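Local structure of putative NADPH-dependent oxidoreductase (Desulfitobacterium hafniense DCB-2, 3DB2) at residues L121-K134 / V295-V307. The protein is a putative NADPH-dependent oxidoreductase, probably a dehydrogenase of the GFO/IDH/MocA family that binds its nicotinamide cofactor in a Rossmann-fold domain. Residues are numbered along the deposited sequence; the frame is centred on the assembly and turned at random.
Sequences LCGHSSRRLGALRK and VDFESVDHLRVEV
S125 and H302 meet where, in this GFO/IDH/MocA-type protein, the loop and helix start that follow strand 120-123, the last of the parallel Rossmann sheet, pack against the chain that leads from strand 290-295 of the mixed sheet into helix 302-316. The one direct hydrogen bond between the segments joins S125 OG to H302 ND1 at 2.7 Å, with the hydroxyl at the ring edge near its plane. H302 CG lies between its backbone N and carbonyl carbon (chi1 63°), which turns the ring to S125, and NE2 is held by the carbonyl of W261.

Two waters extend the polar contact. One accepts from R128 NE at 2.8 Å and donates to both H124 O and E306 OE1. Thus the R128 and E306 side chains, crossing at about a right angle with their charged atoms apart, are bridged by this single water; R128 NH2 forms a salt bridge with E309 and E306 OE2 a hydrogen bond with Y94. The second water links K134 NZ to D296 O.

Side-chain packing follows the rest of the seam. R128 CD rests on V305 CG2 (3.6 Å), and L129 CD2 approaches the H302 ring obliquely, nearest its CD2 (3.6 Å). At the start of helix 130-140, A131 CB sits over a face of the F297 ring, 3.9 Å from its centroid, a CH-pi contact. A serine in place of F297 would probably leave A131 without its aromatic cover and open a gap beside the helix start.

A backbone contact of another kind lies next to it. G130 fits where a side chain would collide with E298 O; G130 CA lies 3.4 Å from E298 O in a C-H...O contact, with 168° at the hydrogen.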
loop_
_atom_site.group_PDB
_atom_site.type_symbol
_atom_site.label_atom_id
_atom_site.label_comp_id
_atom_site.label_asym_id
_atom_site.label_seq_id
_atom_site.Cartn_x
_atom_site.Cartn_y
_atom_site.Cartn_z
ATOM N N LEU C 121 9.377 8.557 -28.704
ATOM C CA LEU C 121 8.458 8.394 -27.565
ATOM C C LEU C 121 8.408 6.914 -27.210
ATOM O O LEU C 121 8.223 6.024 -28.047
ATOM C CB LEU C 121 7.091 9.010 -27.831
ATOM C CG LEU C 121 6.026 8.940 -26.737
ATOM C CD1 LEU C 121 6.427 9.768 -25.527
ATOM C CD2 LEU C 121 4.662 9.412 -27.242
ATOM N N CYS C 122 8.575 6.615 -25.918
ATOM C CA CYS C 122 8.289 5.276 -25.397
ATOM C C CYS C 122 6.937 5.366 -24.702
ATOM O O CYS C 122 6.802 6.044 -23.689
ATOM C CB CYS C 122 9.390 4.789 -24.463
ATOM S SG CYS C 122 9.027 3.147 -23.812
ATOM N N GLY C 123 5.884 4.779 -25.221
ATOM C CA GLY C 123 4.529 4.957 -24.849
ATOM C C GLY C 123 4.110 4.328 -23.542
ATOM O O GLY C 123 3.662 3.199 -23.513
ATOM N N HIS C 124 4.192 5.100 -22.459
ATOM C CA HIS C 124 3.528 4.881 -21.178
ATOM C C HIS C 124 2.289 5.777 -21.125
ATOM O O HIS C 124 2.392 6.951 -20.789
ATOM C CB HIS C 124 4.453 5.221 -20.020
ATOM C CG HIS C 124 5.819 4.643 -20.094
ATOM N ND1 HIS C 124 6.763 4.978 -21.027
ATOM C CD2 HIS C 124 6.396 3.726 -19.295
ATOM C CE1 HIS C 124 7.862 4.298 -20.814
ATOM N NE2 HIS C 124 7.668 3.530 -19.762
ATOM N N SER C 125 1.108 5.281 -21.495
ATOM C CA SER C 125 0.022 6.220 -21.791
ATOM C C SER C 125 -0.849 6.528 -20.595
ATOM O O SER C 125 -1.674 7.418 -20.708
ATOM C CB SER C 125 -0.867 5.664 -22.928
ATOM O OG SER C 125 -1.624 4.551 -22.461
ATOM N N SER C 126 -0.695 5.802 -19.492
ATOM C CA SER C 126 -1.488 6.044 -18.290
ATOM C C SER C 126 -1.405 7.475 -17.778
ATOM O O SER C 126 -2.381 8.036 -17.267
ATOM C CB SER C 126 -1.063 5.055 -17.152
ATOM O OG SER C 126 -2.038 5.070 -16.128
ATOM N N ARG C 127 -0.214 8.090 -17.863
ATOM C CA ARG C 127 0.002 9.437 -17.384
ATOM C C ARG C 127 -0.838 10.430 -18.198
ATOM O O ARG C 127 -1.069 11.527 -17.707
ATOM C CB ARG C 127 1.461 9.894 -17.427
ATOM C CG ARG C 127 2.135 9.963 -18.770
ATOM C CD ARG C 127 3.345 10.859 -18.739
ATOM N NE ARG C 127 4.531 10.190 -18.189
ATOM C CZ ARG C 127 5.647 10.889 -17.952
ATOM N NH1 ARG C 127 5.694 12.186 -18.200
ATOM N NH2 ARG C 127 6.751 10.341 -17.456
ATOM N N ARG C 128 -1.280 10.011 -19.373
ATOM C CA ARG C 128 -2.070 10.861 -20.248
ATOM C C ARG C 128 -3.554 10.877 -19.895
ATOM O O ARG C 128 -4.291 11.773 -20.344
ATOM C CB ARG C 128 -1.927 10.411 -21.702
ATOM C CG ARG C 128 -0.523 10.086 -22.154
ATOM C CD ARG C 128 -0.243 10.593 -23.541
ATOM N NE ARG C 128 1.197 10.669 -23.733
ATOM C CZ ARG C 128 1.993 11.661 -24.045
ATOM N NH1 ARG C 128 1.531 12.867 -24.252
ATOM N NH2 ARG C 128 3.297 11.436 -24.157
ATOM N N LEU C 129 -4.010 9.896 -19.118
ATOM C CA LEU C 129 -5.411 9.845 -18.741
ATOM C C LEU C 129 -5.831 11.162 -18.092
ATOM O O LEU C 129 -4.991 11.774 -17.447
ATOM C CB LEU C 129 -5.664 8.685 -17.792
ATOM C CG LEU C 129 -5.637 7.279 -18.416
ATOM C CD1 LEU C 129 -5.656 6.207 -17.351
ATOM C CD2 LEU C 129 -6.836 7.101 -19.349
ATOM N N GLY C 130 -7.089 11.565 -18.276
ATOM C CA GLY C 130 -7.537 12.835 -17.699
ATOM C C GLY C 130 -7.382 12.767 -16.180
ATOM O O GLY C 130 -7.086 13.756 -15.538
ATOM N N ALA C 131 -7.561 11.582 -15.608
ATOM C CA ALA C 131 -7.429 11.448 -14.150
ATOM C C ALA C 131 -5.998 11.702 -13.724
ATOM O O ALA C 131 -5.808 12.394 -12.737
ATOM C CB ALA C 131 -7.892 10.091 -13.709
ATOM N N LEU C 132 -4.992 11.180 -14.426
ATOM C CA LEU C 132 -3.618 11.396 -13.971
ATOM C C LEU C 132 -3.183 12.844 -14.160
ATOM O O LEU C 132 -2.448 13.483 -13.362
ATOM C CB LEU C 132 -2.721 10.410 -14.719
ATOM C CG LEU C 132 -2.419 9.092 -14.026
ATOM C CD1 LEU C 132 -1.653 9.315 -12.723
ATOM C CD2 LEU C 132 -3.722 8.323 -13.782
ATOM N N ARG C 133 -3.662 13.434 -15.257
ATOM C CA ARG C 133 -3.459 14.861 -15.528
ATOM C C ARG C 133 -4.065 15.740 -14.421
ATOM O O ARG C 133 -3.464 16.734 -14.013
ATOM C CB ARG C 133 -4.011 15.270 -16.885
ATOM C CG ARG C 133 -3.357 14.657 -18.102
ATOM C CD ARG C 133 -1.851 14.848 -18.113
ATOM N NE ARG C 133 -1.195 14.540 -19.363
ATOM C CZ ARG C 133 0.076 14.299 -19.635
ATOM N NH1 ARG C 133 1.024 14.301 -18.721
ATOM N NH2 ARG C 133 0.451 14.040 -20.890
ATOM N N LYS C 134 -5.234 15.370 -13.930
ATOM C CA LYS C 134 -5.909 16.161 -12.908
ATOM C C LYS C 134 -5.158 15.992 -11.601
ATOM O O LYS C 134 -4.882 16.946 -10.851
ATOM C CB LYS C 134 -7.374 15.727 -12.846
ATOM C CG LYS C 134 -8.190 16.384 -11.749
ATOM C CD LYS C 134 -8.354 17.858 -12.094
ATOM C CE LYS C 134 -8.758 18.651 -10.865
ATOM N NZ LYS C 134 -10.044 19.353 -11.140
ATOM N N VAL C 295 -14.354 13.753 -7.716
ATOM C CA VAL C 295 -13.602 14.669 -8.557
ATOM C C VAL C 295 -13.857 14.253 -10.004
ATOM O O VAL C 295 -13.501 13.127 -10.371
ATOM C CB VAL C 295 -12.093 14.699 -8.291
ATOM C CG1 VAL C 295 -11.384 15.703 -9.179
ATOM C CG2 VAL C 295 -11.813 15.029 -6.830
ATOM N N ASP C 296 -14.483 15.155 -10.755
ATOM C CA ASP C 296 -14.695 14.847 -12.192
ATOM C C ASP C 296 -13.667 15.591 -13.030
ATOM O O ASP C 296 -13.037 16.541 -12.573
ATOM C CB ASP C 296 -16.139 15.124 -12.579
ATOM C CG ASP C 296 -17.050 14.092 -11.933
ATOM O OD1 ASP C 296 -16.929 12.890 -12.260
ATOM O OD2 ASP C 296 -17.868 14.440 -11.059
ATOM N N PHE C 297 -13.453 15.128 -14.260
ATOM C CA PHE C 297 -12.392 15.533 -15.149
ATOM C C PHE C 297 -12.716 15.101 -16.585
ATOM O O PHE C 297 -13.462 14.135 -16.810
ATOM C CB PHE C 297 -11.021 14.948 -14.728
ATOM C CG PHE C 297 -11.093 13.454 -14.447
ATOM C CD1 PHE C 297 -11.013 12.522 -15.471
ATOM C CD2 PHE C 297 -11.252 12.991 -13.154
ATOM C CE1 PHE C 297 -11.112 11.181 -15.199
ATOM C CE2 PHE C 297 -11.361 11.648 -12.883
ATOM C CZ PHE C 297 -11.302 10.726 -13.913
ATOM N N GLU C 298 -12.164 15.785 -17.588
ATOM C CA GLU C 298 -12.455 15.401 -18.952
ATOM C C GLU C 298 -11.668 14.131 -19.294
ATOM O O GLU C 298 -10.575 13.896 -18.775
ATOM C CB GLU C 298 -12.068 16.463 -19.977
ATOM C CG GLU C 298 -12.846 17.767 -19.903
ATOM C CD GLU C 298 -14.346 17.577 -20.017
ATOM O OE1 GLU C 298 -14.834 17.201 -21.104
ATOM O OE2 GLU C 298 -15.033 17.834 -18.999
ATOM N N SER C 299 -12.237 13.354 -20.192
ATOM C CA SER C 299 -11.598 12.154 -20.720
ATOM C C SER C 299 -10.536 12.567 -21.731
ATOM O O SER C 299 -10.710 13.588 -22.380
ATOM C CB SER C 299 -12.620 11.243 -21.398
ATOM O OG SER C 299 -13.560 10.751 -20.461
ATOM N N VAL C 300 -9.501 11.744 -21.856
ATOM C CA VAL C 300 -8.427 11.870 -22.815
ATOM C C VAL C 300 -8.206 10.493 -23.427
ATOM O O VAL C 300 -8.071 9.526 -22.648
ATOM C CB VAL C 300 -7.108 12.327 -22.150
ATOM C CG1 VAL C 300 -5.973 12.445 -23.148
ATOM C CG2 VAL C 300 -7.332 13.633 -21.421
ATOM N N ASP C 301 -8.182 10.457 -24.746
ATOM C CA ASP C 301 -7.900 9.267 -25.546
ATOM C C ASP C 301 -6.393 8.979 -25.444
ATOM O O ASP C 301 -5.606 9.405 -26.288
ATOM C CB ASP C 301 -8.320 9.423 -27.004
ATOM C CG ASP C 301 -8.287 8.097 -27.750
ATOM O OD1 ASP C 301 -7.460 7.249 -27.366
ATOM O OD2 ASP C 301 -9.081 7.872 -28.695
ATOM N N HIS C 302 -6.033 8.273 -24.381
ATOM C CA HIS C 302 -4.626 8.103 -23.977
ATOM C C HIS C 302 -3.779 7.494 -25.077
ATOM O O HIS C 302 -2.618 7.869 -25.270
ATOM C CB HIS C 302 -4.594 7.310 -22.687
ATOM C CG HIS C 302 -5.105 5.913 -22.637
ATOM N ND1 HIS C 302 -4.286 4.798 -22.686
ATOM C CD2 HIS C 302 -6.365 5.431 -22.548
ATOM C CE1 HIS C 302 -5.022 3.708 -22.618
ATOM N NE2 HIS C 302 -6.300 4.062 -22.536
ATOM N N LEU C 303 -4.346 6.552 -25.843
ATOM C CA LEU C 303 -3.505 5.880 -26.851
ATOM C C LEU C 303 -3.383 6.763 -28.082
ATOM O O LEU C 303 -2.341 6.909 -28.716
ATOM C CB LEU C 303 -4.102 4.509 -27.201
ATOM C CG LEU C 303 -4.273 3.523 -26.055
ATOM C CD1 LEU C 303 -4.834 2.209 -26.581
ATOM C CD2 LEU C 303 -2.944 3.308 -25.350
ATOM N N ARG C 304 -4.479 7.421 -28.466
ATOM C CA ARG C 304 -4.445 8.320 -29.611
ATOM C C ARG C 304 -3.541 9.520 -29.395
ATOM O O ARG C 304 -2.713 9.858 -30.239
ATOM C CB ARG C 304 -5.860 8.826 -29.909
ATOM C CG ARG C 304 -5.921 9.893 -30.984
ATOM C CD ARG C 304 -7.371 10.165 -31.377
ATOM N NE ARG C 304 -7.471 11.304 -32.286
ATOM C CZ ARG C 304 -8.601 11.814 -32.750
ATOM N NH1 ARG C 304 -9.784 11.335 -32.420
ATOM N NH2 ARG C 304 -8.563 12.853 -33.573
ATOM N N VAL C 305 -3.683 10.178 -28.238
ATOM C CA VAL C 305 -2.909 11.400 -28.012
ATOM C C VAL C 305 -1.418 11.103 -27.922
ATOM O O VAL C 305 -0.631 11.988 -28.287
ATOM C CB VAL C 305 -3.335 12.201 -26.776
ATOM C CG1 VAL C 305 -4.770 12.667 -26.936
ATOM C CG2 VAL C 305 -3.134 11.387 -25.495
ATOM N N GLU C 306 -1.009 9.930 -27.475
ATOM C CA GLU C 306 0.439 9.698 -27.353
ATOM C C GLU C 306 1.126 9.565 -28.711
ATOM O O GLU C 306 2.241 10.063 -28.881
ATOM C CB GLU C 306 0.713 8.513 -26.449
ATOM C CG GLU C 306 0.672 7.109 -26.990
ATOM C CD GLU C 306 1.019 6.032 -25.963
ATOM O OE1 GLU C 306 1.870 6.247 -25.077
ATOM O OE2 GLU C 306 0.439 4.934 -26.039
ATOM N N VAL C 307 0.458 8.930 -29.675
ATOM C CA VAL C 307 0.976 8.866 -31.049
ATOM C C VAL C 307 0.938 10.234 -31.718
ATOM O O VAL C 307 1.882 10.671 -32.394
ATOM C CB VAL C 307 0.211 7.796 -31.858
ATOM C CG1 VAL C 307 0.805 7.632 -33.255
ATOM C CG2 VAL C 307 0.215 6.459 -31.100
HETATM O O HOH W 1 2.859 8.499 -23.364
HETATM O O HOH W 2 -11.528 18.944 -13.238
#